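Local coordinates for protein eukaryotic translation initiation factor 2A (Schizosaccharomyces pombe, PDB 3WJ9) that probably directs the binding of methionyl-tRNAi to 40S ribosomal subunits, in a codon-dependent manner, when a small number of specific mRNAs are translated, at residues A[26-30]-A[60-66]; A[135-139]-A[149-153]; A[290-294]-A[306-312]; A[348-353]-A[386-390]; A[358-363]-A[404-409]. All coordinates share one frame; numbering follows the deposited sequence.

Interaction 1. Residues A[26-30]-A[60-66]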
# COMPACT_ATOMS: atom_id res chain seq x y z
N SER A 26 13.23 22.64 0.53
CA SER A 26 11.81 22.49 0.80
C SER A 26 11.01 23.61 0.13
O SER A 26 11.51 24.72 -0.00
CB SER A 26 11.54 22.48 2.31
OG SER A 26 11.94 21.25 2.89
N PRO A 27 9.78 23.30 -0.30
CA PRO A 27 8.89 24.32 -0.87
C PRO A 27 8.62 25.44 0.14
O PRO A 27 8.25 25.16 1.28
CB PRO A 27 7.61 23.53 -1.19
CG PRO A 27 7.70 22.28 -0.38
CD PRO A 27 9.16 21.97 -0.29
N PRO A 28 8.80 26.70 -0.29
CA PRO A 28 8.94 27.91 0.54
C PRO A 28 7.91 28.07 1.66
O PRO A 28 8.27 28.54 2.74
CB PRO A 28 8.79 29.05 -0.47
CG PRO A 28 8.12 28.44 -1.66
CD PRO A 28 8.66 27.05 -1.72
N LYS A 29 6.66 27.69 1.42
CA LYS A 29 5.59 27.94 2.39
C LYS A 29 5.42 26.81 3.40
O LYS A 29 4.37 26.70 4.03
CB LYS A 29 4.27 28.17 1.66
CG LYS A 29 4.30 29.29 0.63
CD LYS A 29 4.49 30.64 1.29
CE LYS A 29 4.46 31.76 0.27
NZ LYS A 29 4.64 33.10 0.89
N PHE A 30 6.45 25.99 3.57
CA PHE A 30 6.32 24.82 4.45
C PHE A 30 7.00 24.97 5.80
O PHE A 30 8.17 25.37 5.89
CB PHE A 30 6.86 23.57 3.76
CG PHE A 30 6.78 22.33 4.62
CD1 PHE A 30 5.58 21.65 4.77
CD2 PHE A 30 7.90 21.86 5.28
CE1 PHE A 30 5.50 20.52 5.56
CE2 PHE A 30 7.83 20.73 6.08
CZ PHE A 30 6.63 20.06 6.22
N ASN A 60 -0.82 20.00 3.76
CA ASN A 60 -0.11 21.01 2.98
C ASN A 60 -0.26 20.83 1.48
O ASN A 60 -0.72 19.79 1.01
CB ASN A 60 1.37 21.01 3.35
CG ASN A 60 1.61 21.29 4.82
OD1 ASN A 60 1.63 20.37 5.64
ND2 ASN A 60 1.79 22.55 5.17
N ASP A 61 0.13 21.85 0.72
CA ASP A 61 0.20 21.78 -0.73
C ASP A 61 1.62 21.43 -1.16
O ASP A 61 2.56 22.18 -0.88
CB ASP A 61 -0.24 23.10 -1.37
CG ASP A 61 -0.08 23.12 -2.87
OD1 ASP A 61 -0.20 22.05 -3.50
OD2 ASP A 61 0.19 24.20 -3.43
N THR A 62 1.78 20.31 -1.84
CA THR A 62 3.11 19.79 -2.17
C THR A 62 3.89 20.67 -3.15
O THR A 62 5.07 20.43 -3.39
CB THR A 62 3.02 18.38 -2.76
OG1 THR A 62 2.35 18.43 -4.03
CG2 THR A 62 2.26 17.46 -1.83
N GLU A 63 3.24 21.68 -3.70
CA GLU A 63 3.90 22.60 -4.63
C GLU A 63 4.53 23.77 -3.88
O GLU A 63 5.71 24.07 -4.06
CB GLU A 63 2.91 23.11 -5.68
CG GLU A 63 3.40 22.94 -7.10
CD GLU A 63 3.66 21.49 -7.46
OE1 GLU A 63 2.68 20.76 -7.71
OE2 GLU A 63 4.84 21.09 -7.47
N SER A 64 3.74 24.42 -3.04
CA SER A 64 4.21 25.59 -2.31
C SER A 64 4.64 25.24 -0.88
O SER A 64 5.47 25.93 -0.29
CB SER A 64 3.13 26.67 -2.28
OG SER A 64 1.93 26.18 -1.71
N GLY A 65 4.08 24.16 -0.34
CA GLY A 65 4.33 23.79 1.04
C GLY A 65 3.31 24.47 1.94
O GLY A 65 3.33 24.29 3.16
N ALA A 66 2.42 25.23 1.33
CA ALA A 66 1.43 26.01 2.07
C ALA A 66 0.47 25.12 2.84
O ALA A 66 -0.11 24.18 2.29
CB ALA A 66 0.65 26.92 1.12

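Interaction 2. Residues A[135-139]-A[149-153]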
# COMPACT_ATOMS: atom_id res chain seq x y z
N ASP A 135 -12.80 6.12 -8.59
CA ASP A 135 -13.48 7.39 -8.81
C ASP A 135 -13.88 8.04 -7.49
O ASP A 135 -14.48 9.11 -7.48
CB ASP A 135 -14.72 7.21 -9.71
CG ASP A 135 -15.67 6.14 -9.20
OD1 ASP A 135 -15.76 5.93 -7.98
OD2 ASP A 135 -16.34 5.51 -10.05
N GLU A 136 -13.56 7.36 -6.39
CA GLU A 136 -13.79 7.88 -5.04
C GLU A 136 -15.28 8.14 -4.80
O GLU A 136 -15.64 9.07 -4.07
CB GLU A 136 -12.98 9.16 -4.82
CG GLU A 136 -12.58 9.44 -3.39
CD GLU A 136 -11.84 10.76 -3.26
OE1 GLU A 136 -12.42 11.80 -3.65
OE2 GLU A 136 -10.68 10.76 -2.81
N SER A 137 -16.14 7.33 -5.40
CA SER A 137 -17.58 7.51 -5.25
C SER A 137 -18.16 6.55 -4.21
O SER A 137 -19.22 6.82 -3.64
CB SER A 137 -18.29 7.31 -6.59
OG SER A 137 -18.01 6.03 -7.14
N LEU A 138 -17.46 5.45 -3.96
CA LEU A 138 -17.96 4.43 -3.04
C LEU A 138 -16.93 4.05 -1.98
O LEU A 138 -15.74 3.93 -2.27
CB LEU A 138 -18.40 3.19 -3.82
CG LEU A 138 -19.42 3.39 -4.94
CD1 LEU A 138 -19.69 2.09 -5.67
CD2 LEU A 138 -20.70 3.99 -4.40
N ALA A 139 -17.40 3.88 -0.74
CA ALA A 139 -16.54 3.47 0.36
C ALA A 139 -17.03 2.15 0.95
O ALA A 139 -18.17 1.76 0.73
CB ALA A 139 -16.50 4.55 1.43
N PHE A 149 -21.48 -0.79 2.02
CA PHE A 149 -21.05 0.12 0.97
C PHE A 149 -21.66 1.49 1.19
O PHE A 149 -22.78 1.61 1.69
CB PHE A 149 -21.45 -0.42 -0.41
CG PHE A 149 -20.76 -1.69 -0.79
CD1 PHE A 149 -21.22 -2.91 -0.33
CD2 PHE A 149 -19.65 -1.67 -1.62
CE1 PHE A 149 -20.58 -4.09 -0.68
CE2 PHE A 149 -19.01 -2.84 -1.97
CZ PHE A 149 -19.48 -4.05 -1.50
N TYR A 150 -20.92 2.54 0.83
CA TYR A 150 -21.37 3.91 1.05
C TYR A 150 -21.22 4.76 -0.20
O TYR A 150 -20.49 4.41 -1.13
CB TYR A 150 -20.59 4.55 2.19
CG TYR A 150 -20.80 3.94 3.56
CD1 TYR A 150 -20.21 2.73 3.90
CD2 TYR A 150 -21.59 4.57 4.51
CE1 TYR A 150 -20.41 2.16 5.14
CE2 TYR A 150 -21.78 4.02 5.76
CZ TYR A 150 -21.19 2.81 6.07
OH TYR A 150 -21.38 2.26 7.31
N GLU A 151 -21.93 5.88 -0.23
CA GLU A 151 -21.65 6.94 -1.19
C GLU A 151 -20.73 7.96 -0.52
O GLU A 151 -21.09 8.52 0.51
CB GLU A 151 -22.93 7.63 -1.67
CG GLU A 151 -23.66 6.92 -2.80
CD GLU A 151 -24.79 7.75 -3.37
OE1 GLU A 151 -25.20 7.50 -4.52
OE2 GLU A 151 -25.26 8.67 -2.66
N THR A 152 -19.56 8.18 -1.09
CA THR A 152 -18.57 9.06 -0.46
C THR A 152 -19.09 10.48 -0.30
O THR A 152 -18.82 11.15 0.70
CB THR A 152 -17.25 9.09 -1.25
OG1 THR A 152 -17.49 9.56 -2.59
CG2 THR A 152 -16.63 7.69 -1.31
N GLY A 153 -19.84 10.95 -1.29
CA GLY A 153 -20.45 12.26 -1.24
C GLY A 153 -21.37 12.42 -0.04
O GLY A 153 -21.33 13.43 0.66

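Interaction 3. Residues A[290-294]-A[306-312]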
# COMPACT_ATOMS: atom_id res chain seq x y z
N MSE A 290 15.75 -19.91 0.61
CA MSE A 290 16.85 -19.17 -0.00
C MSE A 290 17.99 -20.06 -0.40
O MSE A 290 18.21 -21.08 0.28
CB MSE A 290 17.39 -18.18 1.02
CG MSE A 290 16.27 -17.50 1.79
SE MSE A 290 15.83 -15.81 0.89
CE MSE A 290 14.85 -14.96 2.38
N PRO A 291 18.71 -19.73 -1.47
CA PRO A 291 18.52 -18.50 -2.25
C PRO A 291 17.25 -18.56 -3.10
O PRO A 291 17.05 -19.50 -3.86
CB PRO A 291 19.77 -18.44 -3.12
CG PRO A 291 20.18 -19.86 -3.28
CD PRO A 291 19.85 -20.51 -1.97
N ALA A 292 16.39 -17.56 -2.94
CA ALA A 292 15.08 -17.59 -3.55
C ALA A 292 15.15 -17.36 -5.05
O ALA A 292 15.80 -16.43 -5.53
CB ALA A 292 14.17 -16.55 -2.91
N LYS A 293 14.47 -18.23 -5.80
CA LYS A 293 14.35 -18.06 -7.24
C LYS A 293 13.22 -17.06 -7.51
O LYS A 293 12.42 -16.77 -6.62
CB LYS A 293 14.08 -19.40 -7.92
CG LYS A 293 14.23 -19.35 -9.43
CD LYS A 293 13.70 -20.59 -10.13
CE LYS A 293 14.61 -21.79 -9.93
NZ LYS A 293 14.15 -22.91 -10.79
N THR A 294 13.17 -16.53 -8.72
CA THR A 294 12.14 -15.56 -9.09
C THR A 294 11.60 -15.84 -10.49
O THR A 294 12.36 -16.14 -11.40
CB THR A 294 12.70 -14.12 -9.03
OG1 THR A 294 13.22 -13.86 -7.72
CG2 THR A 294 11.60 -13.10 -9.35
N ILE A 306 12.86 -16.41 -15.71
CA ILE A 306 13.21 -17.16 -14.51
C ILE A 306 14.54 -16.65 -13.96
O ILE A 306 15.61 -17.02 -14.44
CB ILE A 306 13.32 -18.68 -14.80
CG1 ILE A 306 12.00 -19.21 -15.38
CG2 ILE A 306 13.68 -19.44 -13.53
CD1 ILE A 306 10.83 -19.10 -14.43
N ILE A 307 14.46 -15.78 -12.95
CA ILE A 307 15.66 -15.26 -12.31
C ILE A 307 16.22 -16.29 -11.33
O ILE A 307 15.54 -16.66 -10.38
CB ILE A 307 15.39 -13.93 -11.57
CG1 ILE A 307 14.97 -12.84 -12.56
CG2 ILE A 307 16.61 -13.50 -10.78
CD1 ILE A 307 14.63 -11.51 -11.90
N PRO A 308 17.47 -16.69 -11.53
CA PRO A 308 18.10 -17.79 -10.78
C PRO A 308 18.26 -17.52 -9.28
O PRO A 308 18.44 -16.37 -8.87
CB PRO A 308 19.47 -17.92 -11.43
CG PRO A 308 19.28 -17.40 -12.82
CD PRO A 308 18.28 -16.29 -12.70
N PRO A 309 18.19 -18.58 -8.48
CA PRO A 309 18.25 -18.47 -7.02
C PRO A 309 19.28 -17.44 -6.54
O PRO A 309 20.45 -17.53 -6.91
CB PRO A 309 18.63 -19.88 -6.58
CG PRO A 309 18.02 -20.75 -7.62
CD PRO A 309 18.16 -19.99 -8.92
N ALA A 310 18.83 -16.48 -5.74
CA ALA A 310 19.68 -15.43 -5.21
C ALA A 310 19.16 -14.98 -3.84
O ALA A 310 17.98 -15.15 -3.54
CB ALA A 310 19.73 -14.25 -6.18
N PRO A 311 19.99 -14.31 -3.06
CA PRO A 311 19.58 -13.99 -1.69
C PRO A 311 18.65 -12.79 -1.74
O PRO A 311 19.04 -11.67 -1.39
CB PRO A 311 20.89 -13.61 -1.01
CG PRO A 311 21.95 -14.31 -1.80
CD PRO A 311 21.46 -14.29 -3.21
N ARG A 312 17.42 -13.05 -2.17
CA ARG A 312 16.42 -12.00 -2.35
C ARG A 312 15.10 -12.37 -1.69
O ARG A 312 14.72 -13.54 -1.66
CB ARG A 312 16.22 -11.72 -3.84
CG ARG A 312 17.51 -11.58 -4.63
CD ARG A 312 18.25 -10.30 -4.29
NE ARG A 312 19.36 -10.05 -5.21
CZ ARG A 312 20.62 -9.88 -4.83
NH1 ARG A 312 20.95 -9.92 -3.55
NH2 ARG A 312 21.56 -9.66 -5.74

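Interaction 4. Residues A[348-353]-A[386-390]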
# COMPACT_ATOMS: atom_id res chain seq x y z
N ILE A 348 21.14 -4.40 -15.52
CA ILE A 348 21.87 -3.20 -15.89
C ILE A 348 22.56 -2.60 -14.67
O ILE A 348 23.44 -1.75 -14.80
CB ILE A 348 20.95 -2.14 -16.51
CG1 ILE A 348 20.00 -1.58 -15.45
CG2 ILE A 348 20.17 -2.73 -17.67
CD1 ILE A 348 19.16 -0.42 -15.93
N THR A 349 22.15 -3.05 -13.49
CA THR A 349 22.60 -2.44 -12.25
C THR A 349 22.56 -3.40 -11.07
O THR A 349 21.59 -4.12 -10.87
CB THR A 349 21.74 -1.20 -11.92
OG1 THR A 349 21.88 -0.22 -12.96
CG2 THR A 349 22.18 -0.58 -10.60
N THR A 350 23.65 -3.41 -10.31
CA THR A 350 23.68 -4.07 -9.01
C THR A 350 24.23 -3.09 -7.98
O THR A 350 25.36 -2.63 -8.10
CB THR A 350 24.55 -5.34 -9.02
OG1 THR A 350 23.94 -6.34 -9.84
CG2 THR A 350 24.70 -5.89 -7.60
N VAL A 351 23.41 -2.76 -6.99
CA VAL A 351 23.86 -1.93 -5.87
C VAL A 351 23.57 -2.65 -4.57
O VAL A 351 22.73 -3.55 -4.52
CB VAL A 351 23.17 -0.54 -5.85
CG1 VAL A 351 23.23 0.11 -7.22
CG2 VAL A 351 21.73 -0.66 -5.37
N GLU A 352 24.26 -2.26 -3.51
CA GLU A 352 23.95 -2.80 -2.20
C GLU A 352 23.46 -1.71 -1.27
O GLU A 352 23.98 -0.59 -1.27
CB GLU A 352 25.15 -3.52 -1.59
CG GLU A 352 24.81 -4.24 -0.30
CD GLU A 352 26.01 -4.92 0.34
OE1 GLU A 352 27.10 -4.88 -0.26
OE2 GLU A 352 25.85 -5.49 1.44
N ALA A 353 22.44 -2.03 -0.49
CA ALA A 353 21.96 -1.15 0.55
C ALA A 353 21.71 -1.99 1.80
O ALA A 353 20.59 -2.42 2.06
CB ALA A 353 20.69 -0.44 0.12
N TRP A 386 19.32 6.94 -5.81
CA TRP A 386 20.20 6.36 -6.83
C TRP A 386 19.67 6.62 -8.23
O TRP A 386 18.46 6.74 -8.42
CB TRP A 386 20.34 4.85 -6.65
CG TRP A 386 20.53 4.36 -5.24
CD1 TRP A 386 19.63 4.43 -4.22
CD2 TRP A 386 21.67 3.67 -4.72
NE1 TRP A 386 20.15 3.86 -3.09
CE2 TRP A 386 21.40 3.38 -3.37
CE3 TRP A 386 22.90 3.28 -5.26
CZ2 TRP A 386 22.31 2.71 -2.55
CZ3 TRP A 386 23.80 2.63 -4.45
CH2 TRP A 386 23.51 2.35 -3.11
N HIS A 387 20.57 6.70 -9.20
CA HIS A 387 20.14 6.65 -10.60
C HIS A 387 19.73 5.22 -10.93
O HIS A 387 19.98 4.30 -10.16
CB HIS A 387 21.25 7.11 -11.54
CG HIS A 387 21.57 8.57 -11.42
ND1 HIS A 387 22.41 9.06 -10.45
CD2 HIS A 387 21.15 9.64 -12.14
CE1 HIS A 387 22.51 10.37 -10.58
NE2 HIS A 387 21.75 10.75 -11.60
N ILE A 388 19.10 5.04 -12.09
CA ILE A 388 18.71 3.70 -12.52
C ILE A 388 19.94 2.97 -13.06
O ILE A 388 19.91 1.76 -13.29
CB ILE A 388 17.61 3.75 -13.60
CG1 ILE A 388 16.79 2.45 -13.58
CG2 ILE A 388 18.20 4.02 -14.98
CD1 ILE A 388 16.05 2.23 -12.28
N THR A 389 21.02 3.72 -13.24
CA THR A 389 22.27 3.17 -13.74
C THR A 389 23.13 2.63 -12.61
O THR A 389 23.84 1.64 -12.77
CB THR A 389 23.08 4.23 -14.53
OG1 THR A 389 23.60 5.20 -13.62
CG2 THR A 389 22.19 4.92 -15.55
N GLY A 390 23.08 3.29 -11.45
CA GLY A 390 23.87 2.89 -10.30
C GLY A 390 24.53 4.07 -9.63
O GLY A 390 24.93 3.99 -8.46

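Interaction 5. Residues A[358-363]-A[404-409]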
# COMPACT_ATOMS: atom_id res chain seq x y z
N TYR A 358 13.44 0.08 3.32
CA TYR A 358 12.49 0.69 2.40
C TYR A 358 13.16 1.07 1.08
O TYR A 358 14.24 1.65 1.08
CB TYR A 358 11.86 1.93 3.04
CG TYR A 358 10.90 2.65 2.12
CD1 TYR A 358 9.57 2.27 2.05
CD2 TYR A 358 11.33 3.70 1.32
CE1 TYR A 358 8.69 2.92 1.22
CE2 TYR A 358 10.46 4.35 0.48
CZ TYR A 358 9.14 3.96 0.43
OH TYR A 358 8.27 4.61 -0.41
N CYS A 359 12.52 0.73 -0.03
CA CYS A 359 13.04 1.04 -1.36
C CYS A 359 11.90 1.34 -2.33
O CYS A 359 10.83 0.73 -2.25
CB CYS A 359 13.91 -0.11 -1.87
SG CYS A 359 14.51 0.09 -3.56
N GLU A 360 12.12 2.27 -3.25
CA GLU A 360 11.05 2.74 -4.12
C GLU A 360 11.58 3.49 -5.34
O GLU A 360 12.49 4.32 -5.23
CB GLU A 360 10.09 3.65 -3.34
CG GLU A 360 8.89 4.14 -4.12
CD GLU A 360 8.08 5.17 -3.35
OE1 GLU A 360 8.59 5.68 -2.32
OE2 GLU A 360 6.94 5.46 -3.75
N PHE A 361 11.02 3.18 -6.50
CA PHE A 361 11.31 3.93 -7.72
C PHE A 361 10.74 5.34 -7.63
O PHE A 361 9.72 5.57 -6.98
CB PHE A 361 10.73 3.23 -8.94
CG PHE A 361 11.48 2.01 -9.36
CD1 PHE A 361 11.22 0.78 -8.78
CD2 PHE A 361 12.44 2.08 -10.37
CE1 PHE A 361 11.91 -0.35 -9.18
CE2 PHE A 361 13.13 0.95 -10.77
CZ PHE A 361 12.87 -0.26 -10.18
N SER A 362 11.41 6.29 -8.27
CA SER A 362 10.84 7.61 -8.48
C SER A 362 9.66 7.45 -9.44
O SER A 362 9.64 6.50 -10.22
CB SER A 362 11.88 8.58 -9.03
OG SER A 362 12.33 8.16 -10.31
N PRO A 363 8.68 8.36 -9.37
CA PRO A 363 7.50 8.35 -10.25
C PRO A 363 7.83 8.09 -11.72
O PRO A 363 7.07 7.40 -12.40
CB PRO A 363 6.94 9.76 -10.07
CG PRO A 363 7.26 10.09 -8.66
CD PRO A 363 8.58 9.43 -8.36
N ALA A 404 10.67 7.92 4.71
CA ALA A 404 11.14 8.72 3.60
C ALA A 404 10.57 8.14 2.31
O ALA A 404 10.82 6.98 1.99
CB ALA A 404 12.66 8.75 3.55
N PHE A 405 9.81 8.94 1.57
CA PHE A 405 9.10 8.42 0.41
C PHE A 405 8.88 9.47 -0.67
O PHE A 405 8.74 10.66 -0.37
CB PHE A 405 7.75 7.84 0.84
CG PHE A 405 7.06 8.62 1.92
CD1 PHE A 405 6.34 9.77 1.62
CD2 PHE A 405 7.13 8.22 3.25
CE1 PHE A 405 5.71 10.50 2.61
CE2 PHE A 405 6.50 8.94 4.24
CZ PHE A 405 5.79 10.08 3.92
N TRP A 406 8.85 9.02 -1.92
CA TRP A 406 8.60 9.89 -3.07
C TRP A 406 7.21 10.51 -3.03
O TRP A 406 6.27 9.91 -2.50
CB TRP A 406 8.76 9.11 -4.37
CG TRP A 406 10.15 8.67 -4.67
CD1 TRP A 406 10.62 7.39 -4.67
CD2 TRP A 406 11.26 9.50 -5.04
NE1 TRP A 406 11.95 7.37 -5.01
CE2 TRP A 406 12.37 8.65 -5.24
CE3 TRP A 406 11.42 10.88 -5.22
CZ2 TRP A 406 13.62 9.14 -5.61
CZ3 TRP A 406 12.66 11.36 -5.58
CH2 TRP A 406 13.74 10.49 -5.77
N ARG A 407 7.08 11.69 -3.61
CA ARG A 407 5.77 12.27 -3.87
C ARG A 407 5.24 11.71 -5.18
O ARG A 407 5.76 12.03 -6.25
CB ARG A 407 5.84 13.80 -3.94
CG ARG A 407 4.53 14.46 -4.29
CD ARG A 407 4.74 15.87 -4.78
NE ARG A 407 5.57 15.91 -5.98
CZ ARG A 407 5.82 17.01 -6.68
NH1 ARG A 407 5.29 18.16 -6.31
NH2 ARG A 407 6.59 16.95 -7.75
N PRO A 408 4.21 10.85 -5.10
CA PRO A 408 3.70 10.12 -6.27
C PRO A 408 3.05 11.03 -7.31
O PRO A 408 2.24 11.88 -6.97
CB PRO A 408 2.67 9.17 -5.66
CG PRO A 408 2.21 9.87 -4.43
CD PRO A 408 3.42 10.58 -3.89
N ARG A 409 3.41 10.83 -8.58
CA ARG A 409 2.79 11.57 -9.68
C ARG A 409 2.18 10.59 -10.68
O ARG A 409 2.74 9.51 -10.91
CB ARG A 409 3.81 12.47 -10.39
CG ARG A 409 4.74 13.24 -9.47
CD ARG A 409 4.00 14.06 -8.42
NE ARG A 409 3.23 15.16 -9.00
CZ ARG A 409 2.42 15.95 -8.29
NH1 ARG A 409 2.27 15.74 -6.99
NH2 ARG A 409 1.76 16.93 -8.89

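Interaction 1. Residues A[26-30]-A[60-66]
Phe-30 and Asn-60 meet nearly at right angles, the planes of ring and amide 67° apart. CG anti to the backbone N (chi1 179°) carries the Phe-30 ring to the Asn-60 amide, with CE1 3.9 Å from Asn-60 OD1, the amide standing at the ring edge. Asn-60 suits the place because its ND2 also makes a weak bond to Gly-65 O. The Pro-27 ring lies against the Ser-64 to Gly-65 peptide, with CB 3.3 Å from Ser-64 O. That oxygen accepts from Lys-29 N at 2.7 Å, which pins the type I turn 27-30 to the 62-65 bend. Lys-29 CB packs on Ala-66 CB (3.9 Å) before its chain bends off. Gly-65 fits where a CB would strike Phe-30 CB and Pro-27 O, and its phi of 89° also favours glycine. Ser-64 OG forms an ST turn, accepting from Ala-66 N at 3.2 Å while donating to Asp-61 OD2. Were Ser-64 an alanine, the hydroxyl would be gone, and Ala-66 N and Asp-61 OD2 would probably lose this partner, leaving the bend freer to flex. The bend follows strand 57-61 in a propeller blade: Phe-30 and Asn-60 rest on Phe-49 of strand 48-53, Pro-27 touches Leu-17 of strand 15-19, and Glu-63 forms a salt bridge with Arg-407.

Interaction 2. Residues A[135-139]-A[149-153]
Thr-152 grips the facing chain with backbone and side chain together, beyond the last regular pair of an antiparallel hairpin, strands 138-143 and 146-151, the middle two strands of a propeller blade. Its N bonds Ser-137 O at 2.9 Å, almost straight (171°), while OG1 donates to Glu-136 O; that second bond is modelled so short that its length is doubtful. The hydroxyl sits between the backbone N and the carbonyl carbon (chi1 59°), which aims it at Glu-136 and lays CG2 against Glu-136 O and the Ser-137 to Leu-138 peptide. A beta-branched threonine suits this spot, since one branch bonds and the other packs. In the ladder proper, Ala-139 and Tyr-150 form a hydrogen-bonded pair, with Tyr-150 N 2.9 Å from Ala-139 O and Ala-139 N 3.2 Å from Tyr-150 O; Leu-138 and Glu-151 are the non-hydrogen-bonded pair next to it. Leu-138 turns CD2 to 3.3 Å from Tyr-150 O. The carboxylate of Glu-136 ties the turn to the preceding blade through Ser-82 OG and the backbone N of Leu-84 and Lys-86. Small enough to fit between its neighbours, Ala-139 has its CB 4.2 Å from both Tyr-150 CB and Thr-152 CG2.

Interaction 3. Residues A[290-294]-A[306-312]
Thr-294 and Ile-307 hold the two strands together through a pair of backbone hydrogen bonds. Thr-294 N meets Ile-307 O at 2.9 Å in the carbonyl plane, and Ile-307 N returns a more bent bond (134°) to Thr-294 O. A further backbone bond runs from Ala-310 N to Ala-292 O, 3.0 Å, with the donor well above the carbonyl plane. Between these points Lys-293 faces two residues, Pro-308 and Pro-309, an offset consistent with a beta bulge; prolines suit it, having no N-H to leave without a partner. Pro-309 CA also brings a CA-H...O contact to Ala-292 O.

The apolar contacts fall in two groups. On one face Thr-294 CB and Ile-307 CB lie 3.7 Å apart. Elsewhere Pro-291, which follows a cis peptide bond, sets CG 3.6 Å from Pro-309 CB, the two rings crossing obliquely. With CG anti to the backbone N (chi1 -168°) the Lys-293 chain lies along the Pro-309 ring, pointing the same way, CG passing Pro-309 CD at 4.0 Å and CD reaching Ile-306 CG2 at 3.6 Å. A serine in its place would lack these methylenes and would probably leave the Ile-306 methyl and the Pro-309 CD edge without the chain that packs on them.

Strands 292-297 and 303-310 are the third and fourth of one propeller blade. Ala-292 and Thr-294 touch Val-286 of strand 283-287, whereas Thr-294 and Ile-307 also pack on Leu-326 of the next blade, where Arg-312 forms a salt bridge with Asp-337.

Interaction 4. Residues A[348-353]-A[386-390]
Trp-386 offers one face of its six-membered ring to Val-351, whose CG2 sits 4.0 Å from the ring centroid and 12° off the normal, a CH-pi contact. The two side chains come from opposite directions, and Val-351 CB closes to 3.5 Å from Trp-386 CZ3. Gly-390 O lies in the ring plane at its edge, while Glu-352 O and the Ala-353 methyl approach the benzene end obliquely. NE1 has its own partner, Thr-370 OG1, which helps to set the turn of the indole, and Lys-384 adds a cation-pi contact. Valine is broad enough to spread over the aromatic surface and has the beta branching that favours a strand.

Thr-349 points its OG1 at two successive carbonyls, 2.7 Å from Thr-389 O and 2.8 Å from Ile-388 O. With OG1 anti to the carbonyl carbon (chi1 -62°), the other branch, CG2, turns to Gly-390 CA at 3.9 Å, a place that suits glycine. The Ile-348 CD1 methyl lies 3.5 Å from Ile-388 O, beside Ile-388 CG1.

Side chains thus join the last strand of one propeller blade to the third strand of the next. Since Thr-349 has a single hydroxyl proton for two oxygens, which carbonyl receives it stays unsettled.

Interaction 5. Residues A[358-363]-A[404-409]
Trp-406 is swung toward Glu-360 by a chi1 of -67°, which sets CG anti to the carbonyl carbon, while Glu-360 stretches out the other way with CG anti to its own N (chi1 -177°); the two side chains slide past each other. They belong to neighbouring inner strands of the beta-propeller, 358-361 and 401-406, which run nearly parallel with axes 7.7 Å apart. Strand 401-406 pairs with strand 6-11, so that the first strands and the last strand of this propeller fragment share one blade, the "velcro" closure of propellers.

The indole spans the interface of the two blades. NE1 donates to Glu-360 O at 3.1 Å, the oxygen lying close to the ring plane and the donor well above the plane of the carbonyl. Over one face comes Ser-362 CA, 3.6 Å from the centroid of the five-membered ring, while Pro-363 CD packs against Trp-406 CB at 4.0 Å. Tryptophan suits this place because it combines a wide flat surface with an N-H at its edge, far enough from the main chain to meet a backbone oxygen. A bond from Trp-406 N to Glu-360 OE1 is weak and doubtful.

The Tyr-358 ring lies against the Phe-405 side chain, with CZ 4.1 Å from Phe-405 CB. Beyond the strands the rigid Pro-363 ring rests on residues 407-409, its CG 3.4 Å from Arg-407 O and 4.1 Å from Arg-409 CG.

Overall arrangement
All five interactions lie in the WD-repeat beta-propeller part of the protein. Interactions 2 and 3 are made within blades, zipping antiparallel hairpins by backbone bonds, and their centres are about 42 Å apart on opposite sides of the chain's centre. Interactions 4 and 5 join successive blades instead, each through a tryptophan; they share the blade of strands 358-361 to 392-397, where Ile-388 of interaction 4 packs on Phe-361 of interaction 5. Interaction 2 is the buried one, the other four being partly buried; 5 lies nearest the centre of the chain. Interaction 1 pairs two turns and is tied to interaction 5 by charge.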